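Long-range contacts in putative phosphinothricin acetyltransferase YwnH (Bacillus subtilis, PDB 1VHS), which probably inactivates the antibiotic and herbicide phosphinothricin by transferring an acetyl group to it from acetyl-CoA: residues 17-22 and 65-70; 83-88 and 116-121; 136-141 and 160-165. All blocks are in the same frame, centred on the assembly; numbering follows the deposited sequence.

Contact 1: 17-22 and 65-70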
loop_
_atom_site.group_PDB
_atom_site.type_symbol
_atom_site.label_atom_id
_atom_site.label_comp_id
_atom_site.label_asym_id
_atom_site.label_seq_id
_atom_site.Cartn_x
_atom_site.Cartn_y
_atom_site.Cartn_z
ATOM N N VAL A 17 9.595 7.403 2.545
ATOM C CA VAL A 17 9.620 7.189 3.987
ATOM C C VAL A 17 8.901 8.324 4.707
ATOM O O VAL A 17 8.192 8.102 5.689
ATOM C CB VAL A 17 11.071 7.092 4.511
ATOM C CG1 VAL A 17 11.080 7.075 6.037
ATOM C CG2 VAL A 17 11.721 5.838 3.969
ATOM N N ALA A 18 9.086 9.545 4.217
ATOM C CA ALA A 18 8.438 10.703 4.816
ATOM C C ALA A 18 6.918 10.538 4.766
ATOM O O ALA A 18 6.225 10.808 5.749
ATOM C CB ALA A 18 8.855 11.973 4.084
ATOM N N ILE A 19 6.403 10.098 3.619
ATOM C CA ILE A 19 4.967 9.893 3.460
ATOM C C ILE A 19 4.522 8.804 4.435
ATOM O O ILE A 19 3.492 8.926 5.098
ATOM C CB ILE A 19 4.618 9.473 2.014
ATOM C CG1 ILE A 19 4.793 10.678 1.083
ATOM C CG2 ILE A 19 3.187 8.909 1.946
ATOM C CD1 ILE A 19 4.582 10.370 -0.381
ATOM N N TYR A 20 5.315 7.745 4.514
ATOM C CA TYR A 20 5.032 6.638 5.417
ATOM C C TYR A 20 4.917 7.171 6.847
ATOM O O TYR A 20 3.952 6.883 7.553
ATOM C CB TYR A 20 6.160 5.616 5.328
ATOM C CG TYR A 20 5.973 4.407 6.212
ATOM C CD1 TYR A 20 5.116 3.372 5.837
ATOM C CD2 TYR A 20 6.663 4.292 7.416
ATOM C CE1 TYR A 20 4.955 2.248 6.639
ATOM C CE2 TYR A 20 6.510 3.174 8.230
ATOM C CZ TYR A 20 5.655 2.157 7.833
ATOM O OH TYR A 20 5.498 1.054 8.633
ATOM N N ASN A 21 5.901 7.962 7.268
ATOM C CA ASN A 21 5.899 8.524 8.617
ATOM C C ASN A 21 4.761 9.488 8.905
ATOM O O ASN A 21 4.311 9.598 10.048
ATOM C CB ASN A 21 7.229 9.223 8.916
ATOM C CG ASN A 21 8.366 8.245 9.106
ATOM O OD1 ASN A 21 8.159 7.115 9.547
ATOM N ND2 ASN A 21 9.580 8.678 8.793
ATOM N N SER A 22 4.286 10.190 7.884
ATOM C CA SER A 22 3.204 11.138 8.094
ATOM C C SER A 22 1.910 10.423 8.476
ATOM O O SER A 22 1.006 11.037 9.043
ATOM C CB SER A 22 2.979 11.983 6.836
ATOM O OG SER A 22 2.498 11.183 5.771
ATOM N N ALA A 65 3.712 12.735 -3.806
ATOM C CA ALA A 65 2.607 12.871 -2.861
ATOM C C ALA A 65 2.036 11.545 -2.357
ATOM O O ALA A 65 1.265 11.527 -1.398
ATOM C CB ALA A 65 1.490 13.687 -3.495
ATOM N N ALA A 66 2.403 10.444 -3.001
ATOM C CA ALA A 66 1.887 9.136 -2.608
ATOM C C ALA A 66 2.652 8.042 -3.329
ATOM O O ALA A 66 3.429 8.316 -4.238
ATOM C CB ALA A 66 0.399 9.043 -2.961
ATOM N N TRP A 67 2.452 6.799 -2.906
ATOM C CA TRP A 67 3.104 5.684 -3.563
ATOM C C TRP A 67 2.286 4.408 -3.495
ATOM O O TRP A 67 1.414 4.259 -2.636
ATOM C CB TRP A 67 4.526 5.441 -3.018
ATOM C CG TRP A 67 4.703 5.330 -1.517
ATOM C CD1 TRP A 67 5.002 6.342 -0.651
ATOM C CD2 TRP A 67 4.699 4.127 -0.738
ATOM N NE1 TRP A 67 5.197 5.845 0.615
ATOM C CE2 TRP A 67 5.017 4.486 0.590
ATOM C CE3 TRP A 67 4.463 2.776 -1.037
ATOM C CZ2 TRP A 67 5.108 3.547 1.622
ATOM C CZ3 TRP A 67 4.553 1.840 -0.011
ATOM C CH2 TRP A 67 4.875 2.230 1.302
ATOM N N ILE A 68 2.561 3.514 -4.437
ATOM C CA ILE A 68 1.886 2.221 -4.540
ATOM C C ILE A 68 2.972 1.159 -4.610
ATOM O O ILE A 68 3.852 1.212 -5.470
ATOM C CB ILE A 68 1.050 2.110 -5.827
ATOM C CG1 ILE A 68 0.069 3.275 -5.937
ATOM C CG2 ILE A 68 0.278 0.794 -5.830
ATOM C CD1 ILE A 68 -0.676 3.288 -7.266
ATOM N N SER A 69 2.906 0.192 -3.708
ATOM C CA SER A 69 3.900 -0.866 -3.663
ATOM C C SER A 69 3.266 -2.226 -3.899
ATOM O O SER A 69 2.237 -2.537 -3.301
ATOM C CB SER A 69 4.590 -0.864 -2.289
ATOM O OG SER A 69 5.367 -2.034 -2.088
ATOM N N PHE A 70 3.861 -3.018 -4.791
ATOM C CA PHE A 70 3.383 -4.376 -5.030
ATOM C C PHE A 70 4.432 -5.250 -4.351
ATOM O O PHE A 70 5.631 -5.065 -4.557
ATOM C CB PHE A 70 3.314 -4.711 -6.519
ATOM C CG PHE A 70 2.187 -4.031 -7.238
ATOM C CD1 PHE A 70 2.378 -2.798 -7.852
ATOM C CD2 PHE A 70 0.924 -4.609 -7.267
ATOM C CE1 PHE A 70 1.318 -2.145 -8.487
ATOM C CE2 PHE A 70 -0.146 -3.967 -7.898
ATOM C CZ PHE A 70 0.053 -2.733 -8.509
#
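Helix 13-24 lies across strand 64-72 of the central sheet of this GNAT-family protein, nearly at a right angle (98° between the two short axes, 8.6 Å apart at closest). The contact of 17-22 with 65-70 rests mainly on Ile19 and Trp67. Ile19 has CG2 anti to the backbone N, while CG1 stands beside that N (chi1 -72°) and carries CD1 outward in an extended chain. The CD1 methyl lands on the peptide joining Ala65 to Ala66, 3.4 Å from Ala66 N. This is where both alanines face Ala57 of strand 54-58 in a classic beta bulge.

Trp67 holds CG between its backbone N and carbonyl carbon (chi1 51°), the crowded position, and its indole slides past Ile19 in the opposite sense. The pyrrole part does the touching: Ile19 CG2 is 3.9 Å from Trp67 NE1, and Ile19 CD1 is 4.1 Å from Trp67 CD1. Aromatic contact follows one residue further along the helix, where Tyr20 CD1 meets the benzo edge of the indole at Trp67 CZ2, 4.2 Å away. Tyr88 of strand 82-89, predicted to bind acetyl-CoA, stacks on the same indole.

Polar atoms find partners beyond the two segments or within the helix. Ser22 OG donates to Ile19 O over 2.6 Å, in the carbonyl plane on a lone pair, and also pairs with Glu91 N. Tyr20 OH bonds to Asp32 and Thr30. Trp67 NE1, though touching Ile19, bonds to a residue adjoining the segments.

Between the two segments themselves the contact is apolar, buried and held by shape and dispersion. The polar partners probably help to fix the Tyr20 and Trp67 rings; Trp67 would be a second-shell residue if Tyr88 binds acetyl-CoA as predicted.

Contact 2: 83-88 and 116-121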
loop_
_atom_site.group_PDB
_atom_site.type_symbol
_atom_site.label_atom_id
_atom_site.label_comp_id
_atom_site.label_asym_id
_atom_site.label_seq_id
_atom_site.Cartn_x
_atom_site.Cartn_y
_atom_site.Cartn_z
ATOM N N ALA A 83 -0.070 -11.379 -5.053
ATOM C CA ALA A 83 0.692 -10.266 -4.519
ATOM C C ALA A 83 -0.116 -9.381 -3.600
ATOM O O ALA A 83 -1.342 -9.443 -3.561
ATOM C CB ALA A 83 1.261 -9.423 -5.671
ATOM N N GLU A 84 0.592 -8.545 -2.856
ATOM C CA GLU A 84 -0.040 -7.609 -1.956
ATOM C C GLU A 84 0.124 -6.223 -2.554
ATOM O O GLU A 84 1.126 -5.942 -3.212
ATOM C CB GLU A 84 0.639 -7.650 -0.585
ATOM C CG GLU A 84 0.442 -8.959 0.162
ATOM C CD GLU A 84 1.574 -9.264 1.123
ATOM O OE1 GLU A 84 2.009 -8.346 1.852
ATOM O OE2 GLU A 84 2.022 -10.430 1.154
ATOM N N VAL A 85 -0.876 -5.374 -2.369
ATOM C CA VAL A 85 -0.775 -4.003 -2.842
ATOM C C VAL A 85 -0.897 -3.104 -1.616
ATOM O O VAL A 85 -1.795 -3.287 -0.787
ATOM C CB VAL A 85 -1.871 -3.638 -3.877
ATOM C CG1 VAL A 85 -3.267 -3.803 -3.275
ATOM C CG2 VAL A 85 -1.660 -2.195 -4.348
ATOM N N SER A 86 0.035 -2.163 -1.487
ATOM C CA SER A 86 0.049 -1.224 -0.374
ATOM C C SER A 86 0.032 0.191 -0.946
ATOM O O SER A 86 0.791 0.505 -1.858
ATOM C CB SER A 86 1.309 -1.429 0.481
ATOM O OG SER A 86 2.480 -1.181 -0.271
ATOM N N ILE A 87 -0.847 1.035 -0.417
ATOM C CA ILE A 87 -0.959 2.403 -0.885
ATOM C C ILE A 87 -0.873 3.393 0.269
ATOM O O ILE A 87 -1.648 3.314 1.224
ATOM C CB ILE A 87 -2.296 2.611 -1.629
ATOM C CG1 ILE A 87 -2.379 1.641 -2.809
ATOM C CG2 ILE A 87 -2.422 4.062 -2.098
ATOM C CD1 ILE A 87 -3.703 1.671 -3.558
ATOM N N TYR A 88 0.079 4.318 0.184
ATOM C CA TYR A 88 0.248 5.340 1.211
ATOM C C TYR A 88 0.146 6.715 0.573
ATOM O O TYR A 88 0.704 6.961 -0.500
ATOM C CB TYR A 88 1.597 5.199 1.920
ATOM C CG TYR A 88 1.643 4.029 2.876
ATOM C CD1 TYR A 88 1.837 2.731 2.410
ATOM C CD2 TYR A 88 1.461 4.218 4.249
ATOM C CE1 TYR A 88 1.850 1.643 3.288
ATOM C CE2 TYR A 88 1.469 3.135 5.135
ATOM C CZ TYR A 88 1.663 1.855 4.646
ATOM O OH TYR A 88 1.666 0.781 5.508
ATOM N N ARG A 116 -2.556 -12.499 -10.436
ATOM C CA ARG A 116 -3.899 -13.069 -10.539
ATOM C C ARG A 116 -4.735 -12.754 -9.302
ATOM O O ARG A 116 -5.927 -12.462 -9.403
ATOM C CB ARG A 116 -3.822 -14.586 -10.729
ATOM C CG ARG A 116 -5.178 -15.276 -10.685
ATOM C CD ARG A 116 -5.093 -16.712 -11.179
ATOM N NE ARG A 116 -4.119 -17.505 -10.432
ATOM C CZ ARG A 116 -3.775 -18.749 -10.751
ATOM N NH1 ARG A 116 -2.880 -19.402 -10.022
ATOM N NH2 ARG A 116 -4.324 -19.339 -11.805
ATOM N N SER A 117 -4.109 -12.818 -8.133
ATOM C CA SER A 117 -4.803 -12.533 -6.873
ATOM C C SER A 117 -4.081 -11.398 -6.172
ATOM O O SER A 117 -2.884 -11.480 -5.907
ATOM C CB SER A 117 -4.816 -13.775 -5.967
ATOM O OG SER A 117 -5.427 -14.876 -6.628
ATOM N N LEU A 118 -4.813 -10.334 -5.875
ATOM C CA LEU A 118 -4.228 -9.177 -5.219
ATOM C C LEU A 118 -4.869 -9.005 -3.847
ATOM O O LEU A 118 -6.082 -9.012 -3.728
ATOM C CB LEU A 118 -4.461 -7.935 -6.087
ATOM C CG LEU A 118 -3.709 -6.653 -5.744
ATOM C CD1 LEU A 118 -2.210 -6.915 -5.786
ATOM C CD2 LEU A 118 -4.097 -5.553 -6.737
HETATM N N MSE A 119 -4.047 -8.870 -2.813
HETATM C CA MSE A 119 -4.547 -8.698 -1.454
HETATM C C MSE A 119 -4.097 -7.375 -0.836
HETATM O O MSE A 119 -3.046 -6.834 -1.186
HETATM C CB MSE A 119 -4.064 -9.851 -0.562
HETATM C CG MSE A 119 -4.753 -11.176 -0.830
HETATM SE SE MSE A 119 -4.084 -12.575 0.352
HETATM C CE MSE A 119 -2.480 -12.891 -0.560
ATOM N N ALA A 120 -4.904 -6.871 0.093
ATOM C CA ALA A 120 -4.613 -5.629 0.791
ATOM C C ALA A 120 -4.797 -5.856 2.286
ATOM O O ALA A 120 -5.779 -6.466 2.705
ATOM C CB ALA A 120 -5.559 -4.516 0.312
ATOM N N PHE A 121 -3.847 -5.374 3.080
ATOM C CA PHE A 121 -3.897 -5.519 4.536
ATOM C C PHE A 121 -4.321 -4.182 5.120
ATOM O O PHE A 121 -3.569 -3.204 5.077
ATOM C CB PHE A 121 -2.518 -5.925 5.070
ATOM C CG PHE A 121 -2.103 -7.317 4.680
ATOM C CD1 PHE A 121 -2.063 -7.700 3.343
ATOM C CD2 PHE A 121 -1.763 -8.254 5.653
ATOM C CE1 PHE A 121 -1.692 -8.994 2.977
ATOM C CE2 PHE A 121 -1.389 -9.553 5.299
ATOM C CZ PHE A 121 -1.354 -9.922 3.956
HETATM O O HOH W 1 -1.641 -4.059 1.938
#
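The beta-alpha-beta unit of strand 82-89, helix 98-109 and strand 117-123 brings two parallel strands side by side here, at the point where the GNAT sheet begins to splay. Three straight backbone bonds pair them, each approached nearly along the C=O axis. Ala83 N donates to Ser117 O (2.9 Å), Met119 N returns a bond to Ala83 O (2.9 Å), and Val85 N reaches Met119 O (2.9 Å). The next rung is replaced by a water, which donates to Val85 O and accepts from Phe121 N, each at 2.8 Å. The short axes diverge by 44°.

On the face carrying Ala83 and Leu118, Val85 and Leu118 cross at about a right angle. Val85 CG1, in the crowded position between its backbone N and carbonyl carbon (chi1 60°), sits 3.8 Å from Leu118 CG, and Leu118 CD1 packs beside Val85 CB. On the other face, that of Glu84 and the selenomethionine Met119, the modelled conformer of Glu84 reaches obliquely to Phe121, with CG 3.5 Å from Phe121 CE1 and carboxylate and ring planes 42° apart.

Direct pairing thus gives way to a bridging water that satisfies the parting peptides. The strands stay joined at Ala83-Val85 yet separate toward Ile87 and Tyr88, consistent with the V-shaped opening that receives acetyl-CoA in GNAT enzymes.

Contact 3: 136-141 and 160-165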
loop_
_atom_site.group_PDB
_atom_site.type_symbol
_atom_site.label_atom_id
_atom_site.label_comp_id
_atom_site.label_asym_id
_atom_site.label_seq_id
_atom_site.Cartn_x
_atom_site.Cartn_y
_atom_site.Cartn_z
ATOM N N HIS A 136 -14.275 -1.687 -5.334
ATOM C CA HIS A 136 -13.467 -2.140 -6.456
ATOM C C HIS A 136 -13.242 -3.649 -6.568
ATOM O O HIS A 136 -12.197 -4.098 -7.041
ATOM C CB HIS A 136 -12.124 -1.404 -6.471
ATOM C CG HIS A 136 -12.229 0.030 -6.897
ATOM N ND1 HIS A 136 -12.414 1.066 -6.006
ATOM C CD2 HIS A 136 -12.180 0.598 -8.126
ATOM C CE1 HIS A 136 -12.469 2.210 -6.666
ATOM N NE2 HIS A 136 -12.332 1.953 -7.954
ATOM N N GLY A 137 -14.220 -4.428 -6.123
ATOM C CA GLY A 137 -14.129 -5.871 -6.258
ATOM C C GLY A 137 -13.465 -6.676 -5.159
ATOM O O GLY A 137 -13.413 -7.905 -5.243
ATOM N N PHE A 138 -12.952 -6.005 -4.139
ATOM C CA PHE A 138 -12.312 -6.726 -3.046
ATOM C C PHE A 138 -13.355 -7.227 -2.057
ATOM O O PHE A 138 -14.376 -6.576 -1.840
ATOM C CB PHE A 138 -11.309 -5.830 -2.317
ATOM C CG PHE A 138 -10.054 -5.569 -3.091
ATOM C CD1 PHE A 138 -10.049 -4.671 -4.157
ATOM C CD2 PHE A 138 -8.868 -6.226 -2.759
ATOM C CE1 PHE A 138 -8.878 -4.431 -4.881
ATOM C CE2 PHE A 138 -7.698 -5.992 -3.474
ATOM C CZ PHE A 138 -7.702 -5.090 -4.539
ATOM N N ALA A 139 -13.092 -8.398 -1.483
ATOM C CA ALA A 139 -13.967 -9.009 -0.484
ATOM C C ALA A 139 -13.107 -9.325 0.738
ATOM O O ALA A 139 -11.901 -9.544 0.613
ATOM C CB ALA A 139 -14.569 -10.292 -1.031
ATOM N N GLU A 140 -13.716 -9.357 1.918
ATOM C CA GLU A 140 -12.954 -9.670 3.122
ATOM C C GLU A 140 -12.605 -11.159 3.117
ATOM O O GLU A 140 -13.487 -12.019 3.137
ATOM C CB GLU A 140 -13.764 -9.324 4.374
ATOM C CG GLU A 140 -13.000 -9.526 5.680
ATOM C CD GLU A 140 -13.846 -9.217 6.905
ATOM O OE1 GLU A 140 -14.479 -8.140 6.937
ATOM O OE2 GLU A 140 -13.871 -10.052 7.832
ATOM N N TRP A 141 -11.316 -11.468 3.076
ATOM C CA TRP A 141 -10.877 -12.853 3.063
ATOM C C TRP A 141 -10.439 -13.296 4.454
ATOM O O TRP A 141 -10.294 -14.490 4.718
ATOM C CB TRP A 141 -9.709 -13.033 2.099
ATOM C CG TRP A 141 -10.071 -13.017 0.643
ATOM C CD1 TRP A 141 -11.319 -12.876 0.093
ATOM C CD2 TRP A 141 -9.162 -13.163 -0.450
ATOM N NE1 TRP A 141 -11.235 -12.928 -1.284
ATOM C CE2 TRP A 141 -9.924 -13.105 -1.641
ATOM C CE3 TRP A 141 -7.775 -13.338 -0.539
ATOM C CZ2 TRP A 141 -9.340 -13.216 -2.907
ATOM C CZ3 TRP A 141 -7.195 -13.448 -1.800
ATOM C CH2 TRP A 141 -7.982 -13.385 -2.968
ATOM N N LEU A 160 -8.223 -8.109 2.617
ATOM C CA LEU A 160 -9.190 -8.035 1.531
ATOM C C LEU A 160 -8.509 -8.574 0.292
ATOM O O LEU A 160 -7.313 -8.349 0.075
ATOM C CB LEU A 160 -9.634 -6.589 1.296
ATOM C CG LEU A 160 -10.792 -6.067 2.153
ATOM C CD1 LEU A 160 -10.500 -6.231 3.624
ATOM C CD2 LEU A 160 -11.029 -4.602 1.807
ATOM N N GLY A 161 -9.256 -9.304 -0.521
ATOM C CA GLY A 161 -8.648 -9.849 -1.708
ATOM C C GLY A 161 -9.522 -9.753 -2.931
ATOM O O GLY A 161 -10.734 -9.592 -2.840
ATOM N N ARG A 162 -8.883 -9.840 -4.087
ATOM C CA ARG A 162 -9.606 -9.802 -5.341
ATOM C C ARG A 162 -8.868 -10.604 -6.384
ATOM O O ARG A 162 -7.655 -10.459 -6.539
ATOM C CB ARG A 162 -9.767 -8.375 -5.855
ATOM C CG ARG A 162 -10.322 -8.392 -7.278
ATOM C CD ARG A 162 -10.635 -7.041 -7.821
ATOM N NE ARG A 162 -10.885 -7.136 -9.257
ATOM C CZ ARG A 162 -10.915 -6.089 -10.069
ATOM N NH1 ARG A 162 -11.134 -6.259 -11.368
ATOM N NH2 ARG A 162 -10.729 -4.875 -9.574
ATOM N N GLU A 163 -9.597 -11.460 -7.092
ATOM C CA GLU A 163 -8.986 -12.238 -8.153
ATOM C C GLU A 163 -9.214 -11.436 -9.424
ATOM O O GLU A 163 -10.353 -11.150 -9.796
ATOM C CB GLU A 163 -9.621 -13.620 -8.274
ATOM C CG GLU A 163 -8.848 -14.527 -9.219
ATOM C CD GLU A 163 -9.259 -15.975 -9.101
ATOM O OE1 GLU A 163 -9.359 -16.472 -7.960
ATOM O OE2 GLU A 163 -9.469 -16.615 -10.150
ATOM N N LEU A 164 -8.117 -11.057 -10.067
ATOM C CA LEU A 164 -8.155 -10.252 -11.277
ATOM C C LEU A 164 -8.361 -11.088 -12.527
ATOM O O LEU A 164 -9.212 -10.779 -13.359
ATOM C CB LEU A 164 -6.849 -9.467 -11.417
ATOM C CG LEU A 164 -6.467 -8.461 -10.327
ATOM C CD1 LEU A 164 -6.457 -9.110 -8.956
ATOM C CD2 LEU A 164 -5.095 -7.910 -10.649
ATOM N N SER A 165 -7.573 -12.149 -12.649
ATOM C CA SER A 165 -7.631 -13.020 -13.811
ATOM C C SER A 165 -8.999 -13.622 -14.083
ATOM O O SER A 165 -9.657 -14.147 -13.184
ATOM C CB SER A 165 -6.590 -14.134 -13.676
ATOM O OG SER A 165 -5.280 -13.592 -13.670
HETATM O O HOH W 2 -13.124 -10.724 -4.259
#
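Ala139 and Gly161 face each other as a hydrogen-bonded antiparallel pair. Ala139 N donates to Gly161 O (3.0 Å) and Gly161 N to Ala139 O (2.9 Å), both in the carbonyl plane. Gly161 O also receives a water hydrogen at 3.0 Å, and the same water donates to Gly137 O at 3.0 Å, tying the loop before the strand to its partner. Further back, Arg162 runs extended along Gly137, and its NH2 makes a weak, bent bond to His136 O (3.0 Å, 125°). His136 ND1 is held by Leu132 O, and Glu140 OE1 forms a salt bridge with Lys158.

Two CH-pi contacts complete the pairing. Gly161, lacking a side chain, lets the Trp141 indole lie flat over its backbone, with CA 3.4 Å from the centroid of the six-membered ring of Trp141. Arg162 CB stands over the centre of the Phe138 ring, 3.8 Å from its centroid, while the guanidinium is turned 86° from that ring's plane.

The paired segments form the open end of the beta hairpin 139-150/153-163, the antiparallel C-terminal pair of the GNAT fold, whose strand 139-150 is outermost in the sheet.

How the contacts relate
All three contacts reach the same mixed sheet and follow one another along the chain. Contacts 1 and 2, centred about 14 Å apart, share the pairing of strands 64-72 and 82-89, where Ser69 N probably bonds to Ser86 O (2.8 Å). Contacts 2 and 3, centred about 9 Å apart, meet along strands 117-123 and 153-163, where Ala120 N probably bonds to Leu160 O (2.8 Å). Contacts 1 and 3, centred about 23 Å apart on opposite sides of the chain centre, do not touch. Contact 2 holds Ile87 and Tyr88 of the predicted acetyl-CoA site; in contact 3 the His136 side chain lies about 5 Å from that of Ser100, also predicted to bind acetyl-CoA.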